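Local coordinates for protein exopolyphosphatase (Aquifex aeolicus, PDB 1T6C) that probably hydrolyses phosphoanhydride bonds as a member of the Ppx/GppA phosphatase family, which has an actin-like fold, at residues L134-V142 against V153-R161. Sequence-based numbering, arbitrary orientation.
Sequences LKPEGEVCV and VFGKGYKVR
Val153 pairs with Val142 through two backbone hydrogen bonds, Val142 N to Val153 O at 2.8 Å and Val153 N to Val142 O; their beta-branched side chains, well suited to strands, pack with CB atoms 4.2 Å apart on the face covered by Tyr127 of helix 119-133. Phe154 belongs to the other face. There Cys141 SG, a small polarisable sulfur, sits over one face of the phenyl group, 3.9 Å from its centroid and displaced toward the rim; a chi1 of -178°, anti to the backbone N, carries the sulfur there. These residues build the antiparallel hairpin of strands 139-146 and 149-156, whose far end binds calcium, within a mixed sheet of the actin-like fold. Gly155 exchanges two backbone hydrogen bonds with Val140, and a CB on it would strike Lys159 O, which suits a glycine here. In one of its two modelled conformers, Lys156 crosses Glu139 at about a right angle, the charged ends not touching. Gly157, with positive phi, suits the type II' turn from Lys156 to Lys159. A water joins Tyr158 OH to Lys135 NZ, which also hydrogen-bonds Tyr132 O. Oppositely charged, Arg161 NH1 and Glu139 OE1 form a salt bridge of 2.8 Å on the carboxylate's syn side, carboxylate and guanidinium planes 32° apart. Replacing Glu139 by an alanine is likely to leave the Arg161 guanidinium without this counter-charge and freer to turn.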
ATOM      1  N   LEU A 134       9.806 -12.155  -0.932  1.00 11.70           N
ATOM      2  CA  LEU A 134       9.240 -13.222  -1.766  1.00 11.90           C
ATOM      3  C   LEU A 134      10.201 -13.770  -2.812  1.00 13.24           C
ATOM      4  O   LEU A 134      10.009 -14.901  -3.271  1.00 14.95           O
ATOM      5  CB  LEU A 134       7.967 -12.752  -2.479  1.00 12.32           C
ATOM      6  CG  LEU A 134       6.723 -12.609  -1.579  1.00 12.34           C
ATOM      7  CD1 LEU A 134       5.602 -11.958  -2.396  1.00 12.71           C
ATOM      8  CD2 LEU A 134       6.277 -13.953  -1.010  1.00 13.61           C
ATOM      9  N   LYS A 135      11.170 -12.968  -3.207  1.00 14.26           N
ATOM     10  CA  LYS A 135      12.157 -13.350  -4.246  1.00 15.87           C
ATOM     11  C   LYS A 135      11.473 -13.950  -5.480  1.00 15.68           C
ATOM     12  O   LYS A 135      11.805 -15.051  -5.909  1.00 17.68           O
ATOM     13  CB  LYS A 135      13.233 -14.291  -3.640  1.00 17.20           C
ATOM     14  CG  LYS A 135      13.998 -13.630  -2.480  1.00 21.87           C
ATOM     15  CD  LYS A 135      15.014 -14.518  -1.727  1.00 25.65           C
ATOM     16  CE  LYS A 135      15.039 -14.176  -0.197  1.00 26.39           C
ATOM     17  NZ  LYS A 135      15.451 -12.759   0.207  1.00 22.49           N
ATOM     18  N   PRO A 136      10.507 -13.252  -6.064  1.00 15.92           N
ATOM     19  CA  PRO A 136       9.776 -13.795  -7.211  1.00 16.48           C
ATOM     20  C   PRO A 136      10.729 -13.982  -8.402  1.00 17.60           C
ATOM     21  O   PRO A 136      11.662 -13.205  -8.588  1.00 18.07           O
ATOM     22  CB  PRO A 136       8.743 -12.713  -7.511  1.00 15.99           C
ATOM     23  CG  PRO A 136       9.356 -11.492  -6.986  1.00 15.91           C
ATOM     24  CD  PRO A 136      10.044 -11.892  -5.727  1.00 14.85           C
ATOM     25  N   GLU A 137      10.448 -15.001  -9.203  1.00 18.52           N
ATOM     26  CA  GLU A 137      11.316 -15.367 -10.315  1.00 19.79           C
ATOM     27  C   GLU A 137      10.923 -14.750 -11.633  1.00 17.68           C
ATOM     28  O   GLU A 137       9.765 -14.423 -11.897  1.00 19.16           O
ATOM     29  CB  GLU A 137      11.299 -16.884 -10.484  1.00 21.02           C
ATOM     30  CG  GLU A 137      12.063 -17.627  -9.421  1.00 26.17           C
ATOM     31  CD  GLU A 137      12.068 -19.117  -9.671  1.00 32.87           C
ATOM     32  OE1 GLU A 137      10.977 -19.689  -9.897  1.00 38.33           O
ATOM     33  OE2 GLU A 137      13.160 -19.713  -9.649  1.00 38.87           O
ATOM     34  N   GLY A 138      11.914 -14.627 -12.511  1.00 17.51           N
ATOM     35  CA  GLY A 138      11.690 -14.137 -13.836  1.00 16.32           C
ATOM     36  C   GLY A 138      11.357 -12.667 -13.883  1.00 16.06           C
ATOM     37  O   GLY A 138      11.789 -11.899 -13.031  1.00 15.76           O
ATOM     38  N   GLU A 139      10.617 -12.286 -14.900  1.00 15.66           N
ATOM     39  CA  GLU A 139      10.169 -10.925 -15.097  1.00 15.78           C
ATOM     40  C   GLU A 139       8.971 -10.740 -14.190  1.00 14.77           C
ATOM     41  O   GLU A 139       7.979 -11.474 -14.275  1.00 15.54           O
ATOM     42  CB  GLU A 139       9.776 -10.666 -16.550  1.00 16.44           C
ATOM     43  CG  GLU A 139      10.934 -10.746 -17.553  1.00 19.60           C
ATOM     44  CD  GLU A 139      12.107  -9.854 -17.188  1.00 23.74           C
ATOM     45  OE1 GLU A 139      11.875  -8.674 -16.899  1.00 27.74           O
ATOM     46  OE2 GLU A 139      13.251 -10.346 -17.169  1.00 28.75           O
ATOM     47  N   VAL A 140       9.070  -9.739 -13.334  1.00 14.53           N
ATOM     48  CA  VAL A 140       8.100  -9.539 -12.270  1.00 13.67           C
ATOM     49  C   VAL A 140       7.301  -8.258 -12.486  1.00 12.46           C
ATOM     50  O   VAL A 140       7.845  -7.258 -12.920  1.00 13.25           O
ATOM     51  CB  VAL A 140       8.857  -9.389 -10.950  1.00 14.07           C
ATOM     52  CG1 VAL A 140       7.873  -9.179  -9.808  1.00 16.48           C
ATOM     53  CG2 VAL A 140       9.729 -10.607 -10.672  1.00 15.41           C
ATOM     54  N   CYS A 141       6.008  -8.301 -12.169  1.00 12.12           N
ATOM     55  CA  CYS A 141       5.223  -7.092 -12.037  1.00 11.97           C
ATOM     56  C   CYS A 141       4.604  -7.084 -10.656  1.00 10.95           C
ATOM     57  O   CYS A 141       3.886  -8.012 -10.278  1.00 12.34           O
ATOM     58  CB  CYS A 141       4.154  -6.975 -13.105  1.00 12.24           C
ATOM     59  SG  CYS A 141       3.213  -5.435 -12.948  1.00 15.10           S
ATOM     60  N   VAL A 142       4.932  -6.043  -9.881  1.00 11.16           N
ATOM     61  CA  VAL A 142       4.347  -5.833  -8.566  1.00 11.05           C
ATOM     62  C   VAL A 142       3.175  -4.885  -8.783  1.00 10.08           C
ATOM     63  O   VAL A 142       3.337  -3.841  -9.400  1.00 10.78           O
ATOM     64  CB  VAL A 142       5.379  -5.253  -7.590  1.00 11.60           C
ATOM     65  CG1 VAL A 142       4.740  -4.826  -6.289  1.00 12.96           C
ATOM     66  CG2 VAL A 142       6.426  -6.278  -7.301  1.00 11.14           C
ATOM     67  N   VAL A 153       4.836  -2.144 -11.132  1.00 10.26           N
ATOM     68  CA  VAL A 153       6.288  -2.012 -11.038  1.00 10.71           C
ATOM     69  C   VAL A 153       6.910  -3.240 -11.638  1.00 10.94           C
ATOM     70  O   VAL A 153       6.758  -4.337 -11.114  1.00 11.65           O
ATOM     71  CB  VAL A 153       6.781  -1.847  -9.595  1.00 10.39           C
ATOM     72  CG1 VAL A 153       8.214  -1.341  -9.596  1.00 12.99           C
ATOM     73  CG2 VAL A 153       5.891  -0.867  -8.852  1.00 11.34           C
ATOM     74  N   PHE A 154       7.644  -3.021 -12.725  1.00 11.89           N
ATOM     75  CA  PHE A 154       8.252  -4.093 -13.487  1.00 12.54           C
ATOM     76  C   PHE A 154       9.743  -4.167 -13.219  1.00 13.62           C
ATOM     77  O   PHE A 154      10.447  -3.160 -13.175  1.00 14.13           O
ATOM     78  CB  PHE A 154       8.039  -3.839 -14.970  1.00 12.55           C
ATOM     79  CG  PHE A 154       6.608  -3.784 -15.377  1.00 13.32           C
ATOM     80  CD1 PHE A 154       5.935  -4.939 -15.777  1.00 16.23           C
ATOM     81  CD2 PHE A 154       5.951  -2.589 -15.371  1.00 13.61           C
ATOM     82  CE1 PHE A 154       4.609  -4.871 -16.178  1.00 16.83           C
ATOM     83  CE2 PHE A 154       4.602  -2.513 -15.775  1.00 16.18           C
ATOM     84  CZ  PHE A 154       3.949  -3.643 -16.158  1.00 16.24           C
ATOM     85  N   GLY A 155      10.213  -5.375 -13.040  1.00 14.07           N
ATOM     86  CA  GLY A 155      11.644  -5.601 -12.914  1.00 15.82           C
ATOM     87  C   GLY A 155      12.046  -7.050 -12.939  1.00 15.74           C
ATOM     88  O   GLY A 155      11.270  -7.929 -13.257  1.00 15.49           O
ATOM     89  N   LYS A 156      13.291  -7.288 -12.553  1.00 15.51           N
ATOM     90  CA  LYS A 156      13.810  -8.623 -12.356  1.00 16.32           C
ATOM     91  C   LYS A 156      14.761  -8.612 -11.172  1.00 14.39           C
ATOM     92  O   LYS A 156      15.617  -7.733 -11.079  1.00 14.21           O
ATOM     93  CB  LYS A 156      14.570  -9.089 -13.597  0.50 16.86           C
ATOM     94  CG  LYS A 156      15.246 -10.444 -13.424  0.50 18.80           C
ATOM     95  CD  LYS A 156      15.193 -11.234 -14.719  0.50 21.44           C
ATOM     96  CE  LYS A 156      16.242 -12.324 -14.776  0.50 22.83           C
ATOM     97  NZ  LYS A 156      15.602 -13.654 -14.688  0.50 23.36           N
ATOM     98  N   GLY A 157      14.594  -9.553 -10.254  1.00 14.58           N
ATOM     99  CA  GLY A 157      15.364  -9.551  -9.027  1.00 14.04           C
ATOM    100  C   GLY A 157      15.142  -8.206  -8.325  1.00 15.24           C
ATOM    101  O   GLY A 157      13.999  -7.722  -8.255  1.00 16.28           O
ATOM    102  N   TYR A 158      16.203  -7.576  -7.860  1.00 14.28           N
ATOM    103  CA  TYR A 158      16.068  -6.313  -7.129  1.00 13.95           C
ATOM    104  C   TYR A 158      16.028  -5.076  -8.037  1.00 15.04           C
ATOM    105  O   TYR A 158      15.902  -3.923  -7.543  1.00 16.38           O
ATOM    106  CB  TYR A 158      17.217  -6.187  -6.145  1.00 14.24           C
ATOM    107  CG  TYR A 158      17.041  -6.916  -4.846  1.00 13.50           C
ATOM    108  CD1 TYR A 158      17.252  -8.266  -4.748  1.00 16.10           C
ATOM    109  CD2 TYR A 158      16.630  -6.244  -3.703  1.00 16.29           C
ATOM    110  CE1 TYR A 158      17.123  -8.922  -3.555  1.00 17.72           C
ATOM    111  CE2 TYR A 158      16.492  -6.898  -2.522  1.00 15.87           C
ATOM    112  CZ  TYR A 158      16.727  -8.226  -2.436  1.00 15.80           C
ATOM    113  OH  TYR A 158      16.599  -8.890  -1.237  1.00 17.53           O
ATOM    114  N   LYS A 159      16.124  -5.284  -9.358  1.00 14.78           N
ATOM    115  CA  LYS A 159      16.227  -4.199 -10.307  1.00 15.77           C
ATOM    116  C   LYS A 159      14.871  -3.804 -10.832  1.00 15.61           C
ATOM    117  O   LYS A 159      14.189  -4.602 -11.429  1.00 16.33           O
ATOM    118  CB  LYS A 159      17.109  -4.602 -11.511  1.00 16.38           C
ATOM    119  CG  LYS A 159      17.297  -3.484 -12.490  1.00 19.80           C
ATOM    120  CD  LYS A 159      18.325  -3.796 -13.574  1.00 20.18           C
ATOM    121  CE  LYS A 159      17.675  -4.188 -14.860  1.00 22.73           C
ATOM    122  NZ  LYS A 159      18.695  -4.757 -15.823  1.00 20.15           N
ATOM    123  N   VAL A 160      14.482  -2.566 -10.603  1.00 15.52           N
ATOM    124  CA  VAL A 160      13.291  -2.020 -11.219  1.00 16.82           C
ATOM    125  C   VAL A 160      13.641  -1.485 -12.607  1.00 18.06           C
ATOM    126  O   VAL A 160      14.594  -0.711 -12.759  1.00 18.94           O
ATOM    127  CB  VAL A 160      12.735  -0.900 -10.347  1.00 16.31           C
ATOM    128  CG1 VAL A 160      11.562  -0.183 -11.010  1.00 16.96           C
ATOM    129  CG2 VAL A 160      12.311  -1.469  -8.978  1.00 16.34           C
ATOM    130  N   ARG A 161      12.866  -1.897 -13.606  1.00 18.34           N
ATOM    131  CA  ARG A 161      12.952  -1.346 -14.962  1.00 20.37           C
ATOM    132  C   ARG A 161      12.028  -0.202 -15.233  1.00 19.86           C
ATOM    133  O   ARG A 161      12.392   0.773 -15.886  1.00 21.45           O
ATOM    134  CB  ARG A 161      12.639  -2.435 -15.954  1.00 21.71           C
ATOM    135  CG  ARG A 161      13.791  -3.338 -16.115  1.00 26.07           C
ATOM    136  CD  ARG A 161      14.115  -3.693 -17.577  1.00 29.41           C
ATOM    137  NE  ARG A 161      15.002  -4.843 -17.556  1.00 26.92           N
ATOM    138  CZ  ARG A 161      14.605  -6.047 -17.232  1.00 27.99           C
ATOM    139  NH1 ARG A 161      13.344  -6.278 -16.894  1.00 25.24           N
ATOM    140  NH2 ARG A 161      15.476  -7.027 -17.210  1.00 31.16           N
TER
HETATM  141  O   HOH W   1      17.361 -11.478  -1.103  1.00 35.21           O
HETATM  142  O   HOH W   2      13.009 -11.981 -10.631  1.00 14.99           O
HETATM  143  O   HOH W   3      14.660 -15.275 -11.988  1.00 27.65           O
HETATM  144  O   HOH W   4       9.519  -7.226 -15.859  1.00 23.59           O
HETATM  145  O   HOH W   5      13.769 -13.529 -16.524  1.00 28.95           O